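Local coordinates for protein KLLA0C04147p (Kluyveromyces lactis, PDB 5H2A) that belongs to the OSBP family and probably binds and transfers sterols, this chain being its ankyrin-repeat domain, at residues A[167-172]-A[211-216]; A[26-31]-A[72-77]; A[129-134]-A[147-152]. All blocks are in the same frame, centred on the assembly; numbering follows the deposited sequence.

Interaction 1 (A[167-172]-A[211-216])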
loop_
_atom_site.group_PDB
_atom_site.type_symbol
_atom_site.label_atom_id
_atom_site.label_comp_id
_atom_site.label_asym_id
_atom_site.label_seq_id
_atom_site.Cartn_x
_atom_site.Cartn_y
_atom_site.Cartn_z
ATOM N N ARG A 167 3.372 -18.999 -12.229
ATOM C CA ARG A 167 3.354 -18.138 -13.414
ATOM C C ARG A 167 2.049 -17.346 -13.512
ATOM O O ARG A 167 1.475 -17.179 -14.590
ATOM C CB ARG A 167 3.593 -18.948 -14.693
ATOM C CG ARG A 167 4.884 -19.752 -14.694
ATOM C CD ARG A 167 5.045 -20.511 -16.015
ATOM N NE ARG A 167 5.412 -19.586 -17.082
ATOM C CZ ARG A 167 4.653 -19.293 -18.128
ATOM N NH1 ARG A 167 3.476 -19.884 -18.277
ATOM N NH2 ARG A 167 5.093 -18.434 -19.040
ATOM N N ASP A 168 1.589 -16.824 -12.375
ATOM C CA ASP A 168 0.233 -16.289 -12.254
ATOM C C ASP A 168 0.299 -14.762 -12.297
ATOM O O ASP A 168 0.423 -14.091 -11.270
ATOM C CB ASP A 168 -0.406 -16.822 -10.974
ATOM C CG ASP A 168 -1.886 -16.496 -10.871
ATOM O OD1 ASP A 168 -2.341 -15.581 -11.582
ATOM O OD2 ASP A 168 -2.575 -17.150 -10.057
ATOM N N ILE A 169 0.187 -14.214 -13.509
ATOM C CA ILE A 169 0.322 -12.773 -13.730
ATOM C C ILE A 169 -0.769 -11.992 -12.997
ATOM O O ILE A 169 -0.521 -10.896 -12.482
ATOM C CB ILE A 169 0.299 -12.466 -15.237
ATOM C CG1 ILE A 169 1.516 -13.086 -15.922
ATOM C CG2 ILE A 169 0.255 -10.968 -15.480
ATOM C CD1 ILE A 169 2.810 -12.433 -15.530
ATOM N N ASP A 170 -2.002 -12.509 -12.991
ATOM C CA ASP A 170 -3.072 -11.827 -12.266
ATOM C C ASP A 170 -2.765 -11.744 -10.775
ATOM O O ASP A 170 -2.970 -10.700 -10.149
ATOM C CB ASP A 170 -4.404 -12.542 -12.474
ATOM C CG ASP A 170 -4.919 -12.405 -13.888
ATOM O OD1 ASP A 170 -4.521 -11.444 -14.580
ATOM O OD2 ASP A 170 -5.739 -13.247 -14.293
ATOM N N HIS A 171 -2.297 -12.845 -10.190
ATOM C CA HIS A 171 -1.962 -12.862 -8.773
ATOM C C HIS A 171 -0.821 -11.897 -8.476
ATOM O O HIS A 171 -0.892 -11.111 -7.522
ATOM C CB HIS A 171 -1.592 -14.286 -8.353
ATOM C CG HIS A 171 -1.439 -14.466 -6.876
ATOM N ND1 HIS A 171 -0.975 -15.639 -6.318
ATOM C CD2 HIS A 171 -1.699 -13.634 -5.839
ATOM C CE1 HIS A 171 -0.947 -15.518 -5.002
ATOM N NE2 HIS A 171 -1.387 -14.313 -4.687
ATOM N N LEU A 172 0.244 -11.948 -9.287
ATOM C CA LEU A 172 1.349 -10.999 -9.149
ATOM C C LEU A 172 0.855 -9.563 -9.227
ATOM O O LEU A 172 1.266 -8.711 -8.425
ATOM C CB LEU A 172 2.397 -11.256 -10.237
ATOM C CG LEU A 172 3.272 -12.509 -10.103
ATOM C CD1 LEU A 172 4.002 -12.727 -11.424
ATOM C CD2 LEU A 172 4.281 -12.337 -8.962
ATOM N N CYS A 211 9.686 -12.705 -17.411
ATOM C CA CYS A 211 10.742 -11.691 -17.475
ATOM C C CYS A 211 10.173 -10.312 -17.781
ATOM O O CYS A 211 10.598 -9.317 -17.187
ATOM C CB CYS A 211 11.789 -12.068 -18.517
ATOM S SG CYS A 211 12.804 -13.440 -17.973
ATOM N N ARG A 212 9.231 -10.226 -18.724
ATOM C CA ARG A 212 8.620 -8.929 -19.024
ATOM C C ARG A 212 7.932 -8.346 -17.795
ATOM O O ARG A 212 8.070 -7.149 -17.502
ATOM C CB ARG A 212 7.623 -9.071 -20.177
ATOM C CG ARG A 212 7.631 -7.883 -21.131
ATOM C CD ARG A 212 6.454 -7.905 -22.102
ATOM N NE ARG A 212 6.446 -9.066 -22.985
ATOM C CZ ARG A 212 7.299 -9.250 -23.988
ATOM N NH1 ARG A 212 8.251 -8.357 -24.228
ATOM N NH2 ARG A 212 7.201 -10.330 -24.747
ATOM N N TRP A 213 7.179 -9.174 -17.073
ATOM C CA TRP A 213 6.495 -8.719 -15.868
ATOM C C TRP A 213 7.492 -8.238 -14.826
ATOM O O TRP A 213 7.317 -7.164 -14.224
ATOM C CB TRP A 213 5.613 -9.843 -15.297
ATOM C CG TRP A 213 4.722 -9.296 -14.224
ATOM C CD1 TRP A 213 3.464 -8.784 -14.389
ATOM C CD2 TRP A 213 5.052 -9.114 -12.840
ATOM N NE1 TRP A 213 2.974 -8.329 -13.179
ATOM C CE2 TRP A 213 3.931 -8.514 -12.215
ATOM C CE3 TRP A 213 6.181 -9.411 -12.061
ATOM C CZ2 TRP A 213 3.907 -8.209 -10.855
ATOM C CZ3 TRP A 213 6.151 -9.115 -10.711
ATOM C CH2 TRP A 213 5.024 -8.513 -10.122
ATOM N N ILE A 214 8.554 -9.022 -14.596
ATOM C CA ILE A 214 9.571 -8.617 -13.626
ATOM C C ILE A 214 10.185 -7.279 -14.030
ATOM O O ILE A 214 10.310 -6.362 -13.210
ATOM C CB ILE A 214 10.647 -9.709 -13.487
ATOM C CG1 ILE A 214 10.052 -10.961 -12.836
ATOM C CG2 ILE A 214 11.831 -9.202 -12.673
ATOM C CD1 ILE A 214 10.938 -12.202 -13.014
ATOM N N LEU A 215 10.552 -7.137 -15.314
ATOM C CA LEU A 215 11.177 -5.884 -15.751
ATOM C C LEU A 215 10.203 -4.709 -15.694
ATOM O O LEU A 215 10.631 -3.561 -15.532
ATOM C CB LEU A 215 11.751 -6.036 -17.161
ATOM C CG LEU A 215 12.976 -6.952 -17.261
ATOM C CD1 LEU A 215 13.367 -7.207 -18.720
ATOM C CD2 LEU A 215 14.158 -6.401 -16.466
ATOM N N ASP A 216 8.902 -4.964 -15.813
ATOM C CA ASP A 216 7.927 -3.884 -15.666
ATOM C C ASP A 216 7.607 -3.559 -14.217
ATOM O O ASP A 216 6.849 -2.615 -13.970
ATOM C CB ASP A 216 6.634 -4.226 -16.401
ATOM C CG ASP A 216 6.803 -4.214 -17.901
ATOM O OD1 ASP A 216 7.823 -3.668 -18.381
ATOM O OD2 ASP A 216 5.917 -4.747 -18.603
#
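W213 turns one face of its indole to L172, while the inner part of the same side chain meets I169. These three residues carry the contact between 167-172 and 211-216. L172 CB lies over the six-membered ring of W213, 3.8 Å from its centroid and 25° off the ring normal, a CH-pi contact. It sits toward the rim, and its closest ring atom is W213 CZ2 at 3.5 Å. The two methyl groups of L172 reach other atoms of the same ring. L172 CD1 is 4.0 Å from W213 CE3, and L172 CD2 is 4.1 Å from W213 CH2. The ring gets there because W213 CG is anti to the backbone N (chi1 -169°), which carries the indole out from helix 208-215.

The ankyrin-repeat domain is built here of helices and loops, as paired helices with connecting loops. Two of its short helices, 169-176 and 208-215, pack through side chains, with no hydrogen bond across. I169 lies by the root of the tryptophan. Its CD1 is 3.8 Å from W213 CB, and its CG2 is 4.0 Å from W213 CD1. The two side chains run past each other in opposite directions.

The polar end of W213 is also held: NE1 bonds to N173 OD1, and the ring stacks with H217. L172 is packed further by F160 and A163 of helix 139-165 and by L210.

R167 follows the preceding helix, in a Schellman motif, and its NE forms a salt bridge with D207. D168 is the N-cap of the next helix. H171 N donates to D168 OD1 at 3.1 Å, from above the carboxylate plane, and this bond caps the first turn, which carries I169 and L172.

Interaction 2 (A[26-31]-A[72-77])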
loop_
_atom_site.group_PDB
_atom_site.type_symbol
_atom_site.label_atom_id
_atom_site.label_comp_id
_atom_site.label_asym_id
_atom_site.label_seq_id
_atom_site.Cartn_x
_atom_site.Cartn_y
_atom_site.Cartn_z
ATOM N N SER A 26 -21.087 8.910 22.208
ATOM C CA SER A 26 -22.153 8.154 21.566
ATOM C C SER A 26 -21.625 6.856 20.964
ATOM O O SER A 26 -20.417 6.589 20.945
ATOM C CB SER A 26 -22.837 9.023 20.507
ATOM O OG SER A 26 -23.402 10.159 21.142
ATOM N N ASN A 27 -22.556 6.018 20.492
ATOM C CA ASN A 27 -22.197 4.732 19.912
ATOM C C ASN A 27 -22.347 4.798 18.389
ATOM O O ASN A 27 -22.603 5.858 17.812
ATOM C CB ASN A 27 -23.034 3.593 20.525
ATOM C CG ASN A 27 -24.521 3.706 20.217
ATOM O OD1 ASN A 27 -24.942 4.501 19.375
ATOM N ND2 ASN A 27 -25.332 2.896 20.908
ATOM N N PHE A 28 -22.190 3.652 17.728
ATOM C CA PHE A 28 -22.101 3.654 16.270
ATOM C C PHE A 28 -23.436 4.016 15.627
ATOM O O PHE A 28 -23.472 4.806 14.684
ATOM C CB PHE A 28 -21.607 2.296 15.762
ATOM C CG PHE A 28 -21.532 2.205 14.252
ATOM C CD1 PHE A 28 -20.514 2.855 13.548
ATOM C CD2 PHE A 28 -22.483 1.480 13.539
ATOM C CE1 PHE A 28 -20.455 2.770 12.140
ATOM C CE2 PHE A 28 -22.419 1.388 12.145
ATOM C CZ PHE A 28 -21.405 2.035 11.455
ATOM N N GLN A 29 -24.551 3.464 16.125
ATOM C CA GLN A 29 -25.834 3.804 15.515
ATOM C C GLN A 29 -26.164 5.284 15.699
ATOM O O GLN A 29 -26.755 5.902 14.804
ATOM C CB GLN A 29 -26.950 2.911 16.077
ATOM C CG GLN A 29 -27.284 3.178 17.553
ATOM C CD GLN A 29 -28.100 2.042 18.161
ATOM O OE1 GLN A 29 -27.559 0.997 18.549
ATOM N NE2 GLN A 29 -29.403 2.238 18.231
ATOM N N GLN A 30 -25.745 5.883 16.817
ATOM C CA GLN A 30 -25.924 7.323 16.991
ATOM C C GLN A 30 -25.037 8.116 16.036
ATOM O O GLN A 30 -25.446 9.168 15.526
ATOM C CB GLN A 30 -25.634 7.699 18.447
ATOM C CG GLN A 30 -26.756 7.235 19.372
ATOM C CD GLN A 30 -26.395 7.259 20.839
ATOM O OE1 GLN A 30 -25.259 6.977 21.226
ATOM N NE2 GLN A 30 -27.388 7.562 21.680
ATOM N N LEU A 31 -23.807 7.647 15.813
ATOM C CA LEU A 31 -22.925 8.292 14.842
ATOM C C LEU A 31 -23.530 8.232 13.439
ATOM O O LEU A 31 -23.546 9.234 12.708
ATOM C CB LEU A 31 -21.548 7.617 14.872
ATOM C CG LEU A 31 -20.550 8.080 13.805
ATOM C CD1 LEU A 31 -20.236 9.588 13.975
ATOM C CD2 LEU A 31 -19.282 7.239 13.860
ATOM N N GLN A 72 -14.946 -1.800 11.023
ATOM C CA GLN A 72 -15.610 -2.971 10.457
ATOM C C GLN A 72 -16.669 -2.575 9.435
ATOM O O GLN A 72 -16.818 -3.236 8.396
ATOM C CB GLN A 72 -16.224 -3.814 11.573
ATOM C CG GLN A 72 -16.890 -5.086 11.068
ATOM C CD GLN A 72 -15.977 -5.906 10.163
ATOM O OE1 GLN A 72 -14.896 -6.341 10.578
ATOM N NE2 GLN A 72 -16.405 -6.117 8.918
ATOM N N ASN A 73 -17.406 -1.499 9.694
ATOM C CA ASN A 73 -18.569 -1.178 8.866
ATOM C C ASN A 73 -18.294 -0.207 7.723
ATOM O O ASN A 73 -19.034 -0.230 6.726
ATOM C CB ASN A 73 -19.687 -0.624 9.741
ATOM C CG ASN A 73 -20.240 -1.677 10.673
ATOM O OD1 ASN A 73 -20.641 -2.750 10.227
ATOM N ND2 ASN A 73 -20.196 -1.412 11.968
ATOM N N TRP A 74 -17.285 0.651 7.832
ATOM C CA TRP A 74 -17.056 1.668 6.816
ATOM C C TRP A 74 -15.718 1.584 6.079
ATOM O O TRP A 74 -15.487 2.409 5.198
ATOM C CB TRP A 74 -17.154 3.072 7.421
ATOM C CG TRP A 74 -18.524 3.480 7.927
ATOM C CD1 TRP A 74 -19.700 2.819 7.781
ATOM C CD2 TRP A 74 -18.809 4.663 8.687
ATOM N NE1 TRP A 74 -20.730 3.531 8.407
ATOM C CE2 TRP A 74 -20.192 4.664 8.972
ATOM C CE3 TRP A 74 -18.019 5.727 9.152
ATOM C CZ2 TRP A 74 -20.807 5.692 9.696
ATOM C CZ3 TRP A 74 -18.635 6.757 9.886
ATOM C CH2 TRP A 74 -20.012 6.728 10.148
ATOM N N THR A 75 -14.811 0.661 6.414
ATOM C CA THR A 75 -13.480 0.718 5.799
ATOM C C THR A 75 -13.052 -0.544 5.058
ATOM O O THR A 75 -11.927 -0.578 4.538
ATOM C CB THR A 75 -12.386 1.038 6.841
ATOM O OG1 THR A 75 -12.078 -0.137 7.609
ATOM C CG2 THR A 75 -12.821 2.150 7.770
ATOM N N THR A 76 -13.881 -1.569 4.988
ATOM C CA THR A 76 -13.465 -2.766 4.267
ATOM C C THR A 76 -13.842 -2.657 2.788
ATOM O O THR A 76 -14.657 -1.818 2.391
ATOM C CB THR A 76 -14.099 -4.022 4.867
ATOM O OG1 THR A 76 -15.496 -4.028 4.557
ATOM C CG2 THR A 76 -13.915 -4.051 6.380
ATOM N N LYS A 77 -13.235 -3.534 1.970
ATOM C CA LYS A 77 -13.508 -3.530 0.531
ATOM C C LYS A 77 -14.997 -3.605 0.235
ATOM O O LYS A 77 -15.460 -3.037 -0.763
ATOM C CB LYS A 77 -12.799 -4.702 -0.166
ATOM C CG LYS A 77 -11.337 -4.472 -0.429
ATOM C CD LYS A 77 -11.183 -3.358 -1.452
ATOM C CE LYS A 77 -9.731 -2.878 -1.510
ATOM N NZ LYS A 77 -8.871 -3.830 -0.716
#
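The F28 ring has N73 over one face and W74 at its edge. N73 ND2 stands 3.5 Å above the F28 ring plane, displaced toward the rim, and the amide is tilted 32° from the ring. At the edge, near the ring plane, W74 NE1 lies 3.5 Å from F28 CZ. The indole in turn receives F28 over one of its faces. F28 CE1 is 3.6 Å above the W74 ring plane, again toward the rim, and nearest to W74 CE2. The two rings meet obliquely, inclined at 55°. L31 meets the far end of the indole, its CD2 3.8 Å from W74 CH2.

A fully extended first torsion in F28 (chi1 178°) carries the ring out to N73 and W74. The CB of N73 also takes part, 3.6 Å from F28 CZ.

The contact joins the start of helix 28-38 to the end of helix 64-74 in the ankyrin-repeat domain. N27 and Q30 form a capping box at the head of the first helix: Q30 N donates to N27 OD1 at 3.0 Å, and N27 N donates to Q30 OE1 at 3.0 Å. F28 and L31 are thus offered from a capped first turn. T75 is the first residue after the second helix. W74 is also packed by C32 and I35 of helix 28-38 and by L84 and I86, while L31 touches L19, C22 and L23 of helix 12-25.

No hydrogen bond crosses the contact. N73 ND2 makes a weak one to D69 O within its own helix. The two segments are therefore joined by aromatic, aliphatic and amide-on-ring packing, which depends on fitting shapes and carries no charge pairing.

Interaction 3 (A[129-134]-A[147-152])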
loop_
_atom_site.group_PDB
_atom_site.type_symbol
_atom_site.label_atom_id
_atom_site.label_comp_id
_atom_site.label_asym_id
_atom_site.label_seq_id
_atom_site.Cartn_x
_atom_site.Cartn_y
_atom_site.Cartn_z
ATOM N N HIS A 129 8.100 13.086 7.660
ATOM C CA HIS A 129 8.831 11.976 7.043
ATOM C C HIS A 129 8.931 10.766 7.963
ATOM O O HIS A 129 9.891 10.000 7.882
ATOM C CB HIS A 129 10.229 12.415 6.585
ATOM C CG HIS A 129 10.215 13.637 5.721
ATOM N ND1 HIS A 129 9.739 13.627 4.428
ATOM C CD2 HIS A 129 10.609 14.910 5.969
ATOM C CE1 HIS A 129 9.838 14.840 3.914
ATOM N NE2 HIS A 129 10.366 15.638 4.826
ATOM N N LEU A 130 7.947 10.570 8.834
ATOM C CA LEU A 130 7.948 9.459 9.781
ATOM C C LEU A 130 6.879 8.444 9.401
ATOM O O LEU A 130 5.773 8.823 8.995
ATOM C CB LEU A 130 7.683 9.954 11.195
ATOM C CG LEU A 130 8.682 10.973 11.741
ATOM C CD1 LEU A 130 8.294 11.350 13.151
ATOM C CD2 LEU A 130 10.104 10.411 11.696
ATOM N N GLN A 131 7.210 7.163 9.550
ATOM C CA GLN A 131 6.234 6.085 9.434
ATOM C C GLN A 131 5.473 5.970 10.744
ATOM O O GLN A 131 5.919 6.493 11.769
ATOM C CB GLN A 131 6.935 4.762 9.121
ATOM C CG GLN A 131 7.540 4.708 7.714
ATOM C CD GLN A 131 8.347 3.437 7.489
ATOM O OE1 GLN A 131 7.916 2.355 7.843
ATOM N NE2 GLN A 131 9.545 3.581 6.939
ATOM N N PRO A 132 4.312 5.304 10.748
ATOM C CA PRO A 132 3.543 5.237 12.003
ATOM C C PRO A 132 4.324 4.653 13.174
ATOM O O PRO A 132 4.224 5.178 14.289
ATOM C CB PRO A 132 2.332 4.368 11.621
ATOM C CG PRO A 132 2.099 4.703 10.184
ATOM C CD PRO A 132 3.530 4.800 9.604
ATOM N N ILE A 133 5.128 3.603 12.959
ATOM C CA ILE A 133 5.849 3.009 14.088
ATOM C C ILE A 133 6.799 4.021 14.720
ATOM O O ILE A 133 7.094 3.954 15.920
ATOM C CB ILE A 133 6.589 1.734 13.625
ATOM C CG1 ILE A 133 7.194 0.990 14.822
ATOM C CG2 ILE A 133 7.652 2.065 12.583
ATOM C CD1 ILE A 133 7.929 -0.277 14.386
ATOM N N GLU A 134 7.294 4.969 13.930
ATOM C CA GLU A 134 8.216 5.965 14.449
ATOM C C GLU A 134 7.536 7.018 15.316
ATOM O O GLU A 134 8.245 7.830 15.924
ATOM C CB GLU A 134 8.938 6.625 13.273
ATOM C CG GLU A 134 9.665 5.597 12.370
ATOM C CD GLU A 134 10.496 6.260 11.297
ATOM O OE1 GLU A 134 11.741 6.322 11.432
ATOM O OE2 GLU A 134 9.891 6.735 10.317
ATOM N N VAL A 147 7.026 -6.482 15.068
ATOM C CA VAL A 147 6.831 -7.910 14.823
ATOM C C VAL A 147 5.657 -8.152 13.883
ATOM O O VAL A 147 5.713 -9.030 13.006
ATOM C CB VAL A 147 6.666 -8.665 16.152
ATOM C CG1 VAL A 147 6.430 -10.151 15.858
ATOM C CG2 VAL A 147 7.927 -8.497 17.015
ATOM N N ALA A 148 4.574 -7.388 14.035
ATOM C CA ALA A 148 3.456 -7.535 13.106
ATOM C C ALA A 148 3.892 -7.244 11.677
ATOM O O ALA A 148 3.483 -7.943 10.738
ATOM C CB ALA A 148 2.301 -6.617 13.510
ATOM N N ARG A 149 4.727 -6.226 11.481
ATOM C CA ARG A 149 5.226 -5.984 10.131
ATOM C C ARG A 149 6.073 -7.152 9.633
ATOM O O ARG A 149 5.908 -7.603 8.496
ATOM C CB ARG A 149 6.048 -4.692 10.051
ATOM C CG ARG A 149 6.462 -4.524 8.563
ATOM C CD ARG A 149 7.324 -3.367 8.296
ATOM N NE ARG A 149 6.582 -2.122 8.306
ATOM C CZ ARG A 149 7.156 -0.962 8.044
ATOM N NH1 ARG A 149 8.450 -0.931 7.753
ATOM N NH2 ARG A 149 6.456 0.155 8.089
ATOM N N ALA A 150 7.017 -7.625 10.458
ATOM C CA ALA A 150 7.859 -8.748 10.042
ATOM C C ALA A 150 7.015 -9.957 9.651
ATOM O O ALA A 150 7.305 -10.624 8.652
ATOM C CB ALA A 150 8.841 -9.128 11.153
ATOM N N ASN A 151 5.959 -10.243 10.415
ATOM C CA ASN A 151 5.050 -11.340 10.076
ATOM C C ASN A 151 4.366 -11.110 8.739
ATOM O O ASN A 151 4.201 -12.043 7.938
ATOM C CB ASN A 151 3.983 -11.493 11.155
ATOM C CG ASN A 151 4.542 -12.013 12.443
ATOM O OD1 ASN A 151 5.665 -12.498 12.482
ATOM N ND2 ASN A 151 3.759 -11.914 13.513
ATOM N N TYR A 152 3.922 -9.882 8.500
ATOM C CA TYR A 152 3.252 -9.581 7.249
ATOM C C TYR A 152 4.215 -9.717 6.082
ATOM O O TYR A 152 3.848 -10.245 5.022
ATOM C CB TYR A 152 2.671 -8.169 7.294
ATOM C CG TYR A 152 1.952 -7.860 6.012
ATOM C CD1 TYR A 152 0.651 -8.306 5.801
ATOM C CD2 TYR A 152 2.575 -7.148 5.001
ATOM C CE1 TYR A 152 -0.019 -8.032 4.613
ATOM C CE2 TYR A 152 1.925 -6.875 3.811
ATOM C CZ TYR A 152 0.622 -7.315 3.629
ATOM O OH TYR A 152 -0.016 -7.040 2.446
HETATM O O HOH W 1 9.986 0.391 5.876
#
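R149 reaches Q131 on a chain that leaves helix 139-165 straight, trans about its first torsion (chi1 -178°), and then bends at chi3 (-76°). Q131 comes from the loop with its chain extended beyond CG. The two side chains cross at about a right angle, yet their amide and guanidinium planes are nearly coplanar.

Q131 OE1 lies in the guanidinium plane and accepts from R149 NH2 at 2.7 Å. The bond is nearly straight, 165° at the hydrogen, and meets the oxygen close to the line of its C=O. R149 NH1 adds a weak bond to the same oxygen at 3.3 Å. A water bridges weakly between Q131 NE2 and R149 NH1. R149 NE forms a salt bridge with D122, which holds the guanidinium from a second direction. With an alanine in place of R149, Q131 OE1 would probably lose both of these donors and D122 its salt-bridge mate.

Q131 N donates to E134 OE2 at 2.8 Å, bridging the turn that carries the amide. The contact ties the loop between helices 108-115 and 139-165 to the long helix 139-165, with P132 against helix 98-104 and R149 against L184 of helix 179-184.

In the fold
Along the chain the order is interaction 2, interaction 3, interaction 1, each closing before the next opens. Interactions 1 and 2 lie on opposite sides of the chain's centre, with contact centres 38 Å apart. The path through interaction 3 is bent: its centre is 26 Å from that of interaction 2 and 27 Å from that of interaction 1. None of the three touches another. Interaction 2 joins helices 28-38 and 64-74. Helix 139-165 connects the other two: it supplies one side of interaction 3, leads into helix 169-176, and packs on L172 of interaction 1. These are separate local packing contacts at different points of the helix-and-loop ankyrin-repeat domain.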